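Synaptotagmin-1 (Arabidopsis thaliana, PDB 7AS6) helps maintain plasma membrane integrity during freezing and osmotic stress, its C2A domain probably binding phospholipids. Local coordinates at residues Phe32-Leu37 and Ser77-Glu82. Numbering follows the deposited sequence.
Sequences FVKIKL and SVYDWE. With CD (cadmium ion), chain B.
Tyr79 CB sits over one face of the Phe32 ring, 3.2 Å above its plane and displaced toward the rim, where Phe32 CZ is its closest atom at 3.3 Å; this is a CH-pi contact. Lys34 CE and Trp81 CA lie in the plane of the same ring, at its edge, and Trp81 CB touches CE1. A chi1 of 64° sets Phe32 CG between the backbone N and the carbonyl carbon, and the far end of the ring comes nearer the neighbouring strand. The Phe32 and Tyr79 rings are nearly parallel (15°), yet with centroids 5.6 Å apart they barely overlap, so the CB contact rather than a stack joins them. Lys34 CE lies over one face of the Tyr79 ring, offset toward its rim; the side chain is extended, with CD 3.6 Å from Tyr79 CE2, and NZ stands over the face, 4.5 Å from the ring centroid and 20° off the normal, which meets the geometry of a cation-pi interaction. The phenol OH of Tyr79 is hydrogen-bonded to Lys89 on the adjoining strand.

Beneath these groups the backbones pair antiparallel. Phe32 and Tyr79 exchange two hydrogen bonds, Tyr79 N to Phe32 O being 2.9 Å and close to linear; Lys34 and Ser77 exchange another two. Between them Val33 and Val78 form a non-hydrogen-bonded pair whose CG2 methyls meet at 4.2 Å on the other face of the sheet, where Val33 also touches Trp58 of the second sheet.

Past Tyr79 the chain turns into a metal site: both carboxylate oxygens of Asp80, Trp81 O and Glu82 OE2 bind cadmium, with Asp24 and Asp30 completing the set. This is the C2 beta-sandwich arrangement, in which paired strands lead into acidic loops at one end; the cadmium probably occupies a calcium position.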
ATOM      1  N   PHE A  32      -1.079   4.729  -9.008  1.00 36.24           N
ATOM      2  CA  PHE A  32      -0.937   3.330  -8.644  1.00 39.00           C
ATOM      3  C   PHE A  32      -0.189   3.250  -7.311  1.00 42.09           C
ATOM      4  O   PHE A  32       0.421   4.225  -6.866  1.00 41.50           O
ATOM      5  CB  PHE A  32      -0.214   2.559  -9.751  1.00 32.92           C
ATOM      6  CG  PHE A  32       1.205   2.994  -9.987  1.00 40.09           C
ATOM      7  CD1 PHE A  32       1.491   4.098 -10.792  1.00 41.75           C
ATOM      8  CD2 PHE A  32       2.257   2.271  -9.445  1.00 39.05           C
ATOM      9  CE1 PHE A  32       2.801   4.473 -11.028  1.00 41.89           C
ATOM     10  CE2 PHE A  32       3.560   2.643  -9.669  1.00 44.95           C
ATOM     11  CZ  PHE A  32       3.839   3.737 -10.474  1.00 42.94           C
ATOM     12  N   VAL A  33      -0.247   2.087  -6.651  1.00 37.98           N
ATOM     13  CA  VAL A  33       0.389   1.905  -5.344  1.00 40.72           C
ATOM     14  C   VAL A  33       1.463   0.823  -5.437  1.00 39.29           C
ATOM     15  O   VAL A  33       1.224  -0.245  -6.008  1.00 41.74           O
ATOM     16  CB  VAL A  33      -0.654   1.543  -4.261  1.00 40.95           C
ATOM     17  CG1 VAL A  33      -0.017   1.485  -2.877  1.00 38.90           C
ATOM     18  CG2 VAL A  33      -1.800   2.550  -4.276  1.00 40.61           C
ATOM     19  N   LYS A  34       2.646   1.092  -4.871  1.00 42.82           N
ATOM     20  CA  LYS A  34       3.646   0.049  -4.640  1.00 43.98           C
ATOM     21  C   LYS A  34       3.584  -0.405  -3.182  1.00 43.92           C
ATOM     22  O   LYS A  34       3.443   0.413  -2.265  1.00 46.19           O
ATOM     23  CB  LYS A  34       5.071   0.525  -4.987  1.00 43.92           C
ATOM     24  CG  LYS A  34       5.302   0.756  -6.486  1.00 49.50           C
ATOM     25  CD  LYS A  34       6.783   1.047  -6.806  1.00 57.39           C
ATOM     26  CE  LYS A  34       6.990   1.400  -8.292  1.00 58.78           C
ATOM     27  NZ  LYS A  34       8.386   1.848  -8.627  1.00 64.77           N
ATOM     28  N   ILE A  35       3.659  -1.714  -2.963  1.00 44.76           N
ATOM     29  CA  ILE A  35       3.602  -2.279  -1.610  1.00 47.36           C
ATOM     30  C   ILE A  35       4.840  -3.130  -1.419  1.00 45.30           C
ATOM     31  O   ILE A  35       5.131  -4.008  -2.242  1.00 48.78           O
ATOM     32  CB  ILE A  35       2.337  -3.115  -1.357  1.00 44.33           C
ATOM     33  CG1 ILE A  35       1.062  -2.310  -1.585  1.00 46.60           C
ATOM     34  CG2 ILE A  35       2.355  -3.680   0.069  1.00 45.93           C
ATOM     35  CD1 ILE A  35       0.494  -2.462  -2.991  1.00 48.61           C
ATOM     36  N   LYS A  36       5.579  -2.858  -0.355  1.00 46.51           N
ATOM     37  CA  LYS A  36       6.769  -3.618  -0.012  1.00 53.87           C
ATOM     38  C   LYS A  36       6.645  -4.093   1.428  1.00 54.09           C
ATOM     39  O   LYS A  36       6.054  -3.411   2.268  1.00 54.99           O
ATOM     40  CB  LYS A  36       8.033  -2.762  -0.190  1.00 55.34           C
ATOM     41  CG  LYS A  36       9.346  -3.512  -0.047  1.00 64.71           C
ATOM     42  CD  LYS A  36       9.488  -4.610  -1.102  1.00 71.93           C
ATOM     43  CE  LYS A  36      10.019  -5.914  -0.477  1.00 81.13           C
ATOM     44  NZ  LYS A  36       8.929  -6.854  -0.011  1.00 78.33           N
ATOM     45  N   LEU A  37       7.196  -5.262   1.719  1.00 60.26           N
ATOM     46  CA  LEU A  37       7.254  -5.765   3.084  1.00 63.99           C
ATOM     47  C   LEU A  37       8.704  -5.756   3.547  1.00 66.68           C
ATOM     48  O   LEU A  37       9.578  -6.302   2.865  1.00 71.42           O
ATOM     49  CB  LEU A  37       6.659  -7.168   3.181  1.00 62.19           C
ATOM     50  CG  LEU A  37       6.640  -7.774   4.587  1.00 62.44           C
ATOM     51  CD1 LEU A  37       5.683  -7.031   5.509  1.00 55.00           C
ATOM     52  CD2 LEU A  37       6.288  -9.238   4.498  1.00 65.19           C
ATOM     53  N   SER A  77       3.402   3.072  -1.149  1.00 45.57           N
ATOM     54  CA  SER A  77       3.843   4.290  -1.817  1.00 47.82           C
ATOM     55  C   SER A  77       2.927   4.551  -2.993  1.00 45.93           C
ATOM     56  O   SER A  77       2.752   3.685  -3.855  1.00 45.22           O
ATOM     57  CB  SER A  77       5.289   4.168  -2.263  1.00 49.02           C
ATOM     58  OG  SER A  77       6.109   3.958  -1.132  1.00 58.07           O
ATOM     59  N   VAL A  78       2.326   5.719  -3.014  1.00 44.24           N
ATOM     60  CA  VAL A  78       1.464   6.098  -4.114  1.00 45.73           C
ATOM     61  C   VAL A  78       2.291   6.888  -5.123  1.00 47.02           C
ATOM     62  O   VAL A  78       2.959   7.867  -4.765  1.00 47.57           O
ATOM     63  CB  VAL A  78       0.261   6.906  -3.612  1.00 43.61           C
ATOM     64  CG1 VAL A  78      -0.661   7.219  -4.773  1.00 43.40           C
ATOM     65  CG2 VAL A  78      -0.484   6.117  -2.513  1.00 45.11           C
ATOM     66  N   TYR A  79       2.296   6.424  -6.369  1.00 42.16           N
ATOM     67  CA  TYR A  79       3.015   7.046  -7.471  1.00 43.89           C
ATOM     68  C   TYR A  79       2.021   7.532  -8.503  1.00 41.86           C
ATOM     69  O   TYR A  79       0.909   7.019  -8.612  1.00 40.52           O
ATOM     70  CB  TYR A  79       3.960   6.062  -8.171  1.00 41.86           C
ATOM     71  CG  TYR A  79       5.188   5.699  -7.396  1.00 49.07           C
ATOM     72  CD1 TYR A  79       6.394   6.310  -7.669  1.00 50.43           C
ATOM     73  CD2 TYR A  79       5.150   4.743  -6.395  1.00 48.79           C
ATOM     74  CE1 TYR A  79       7.531   5.985  -6.971  1.00 54.08           C
ATOM     75  CE2 TYR A  79       6.295   4.411  -5.685  1.00 54.15           C
ATOM     76  CZ  TYR A  79       7.483   5.038  -5.988  1.00 57.05           C
ATOM     77  OH  TYR A  79       8.637   4.730  -5.299  1.00 64.85           O
ATOM     78  N   ASP A  80       2.445   8.512  -9.284  1.00 43.34           N
ATOM     79  CA  ASP A  80       1.730   8.933 -10.475  1.00 42.02           C
ATOM     80  C   ASP A  80       2.337   8.274 -11.700  1.00 42.59           C
ATOM     81  O   ASP A  80       3.550   8.367 -11.929  1.00 44.39           O
ATOM     82  CB  ASP A  80       1.806  10.444 -10.666  1.00 49.85           C
ATOM     83  CG  ASP A  80       1.260  10.871 -12.009  1.00 47.60           C
ATOM     84  OD1 ASP A  80       0.023  10.933 -12.107  1.00 45.87           O
ATOM     85  OD2 ASP A  80       2.041  11.111 -12.976  1.00 42.53           O
ATOM     86  N   TRP A  81       1.501   7.676 -12.521  1.00 38.27           N
ATOM     87  CA  TRP A  81       1.992   7.130 -13.781  1.00 42.77           C
ATOM     88  C   TRP A  81       2.089   8.202 -14.861  1.00 41.95           C
ATOM     89  O   TRP A  81       1.240   9.081 -14.968  1.00 39.96           O
ATOM     90  CB  TRP A  81       1.058   6.018 -14.238  1.00 33.68           C
ATOM     91  CG  TRP A  81       1.274   5.493 -15.631  1.00 37.16           C
ATOM     92  CD1 TRP A  81       2.082   4.458 -15.994  1.00 34.62           C
ATOM     93  CD2 TRP A  81       0.592   5.904 -16.821  1.00 33.51           C
ATOM     94  NE1 TRP A  81       1.963   4.215 -17.340  1.00 34.92           N
ATOM     95  CE2 TRP A  81       1.041   5.080 -17.868  1.00 37.40           C
ATOM     96  CE3 TRP A  81      -0.366   6.881 -17.100  1.00 36.88           C
ATOM     97  CZ2 TRP A  81       0.579   5.211 -19.174  1.00 38.63           C
ATOM     98  CZ3 TRP A  81      -0.823   7.016 -18.402  1.00 38.74           C
ATOM     99  CH2 TRP A  81      -0.347   6.189 -19.424  1.00 40.35           C
ATOM    100  N   GLU A  82       3.136   8.124 -15.675  1.00 43.79           N
ATOM    101  CA  GLU A  82       3.189   8.817 -16.949  1.00 45.33           C
ATOM    102  C   GLU A  82       3.770   7.839 -17.947  1.00 46.08           C
ATOM    103  O   GLU A  82       4.572   6.983 -17.577  1.00 50.99           O
ATOM    104  CB  GLU A  82       4.063  10.086 -16.907  1.00 46.64           C
ATOM    105  CG  GLU A  82       3.404  11.263 -16.233  1.00 49.74           C
ATOM    106  CD  GLU A  82       2.222  11.764 -17.021  1.00 53.72           C
ATOM    107  OE1 GLU A  82       2.259  11.693 -18.263  1.00 58.67           O
ATOM    108  OE2 GLU A  82       1.255  12.241 -16.410  1.00 46.57           O
TER
HETATM  109 CD    CD B 401       0.200  11.236 -14.571  1.00 42.86          CD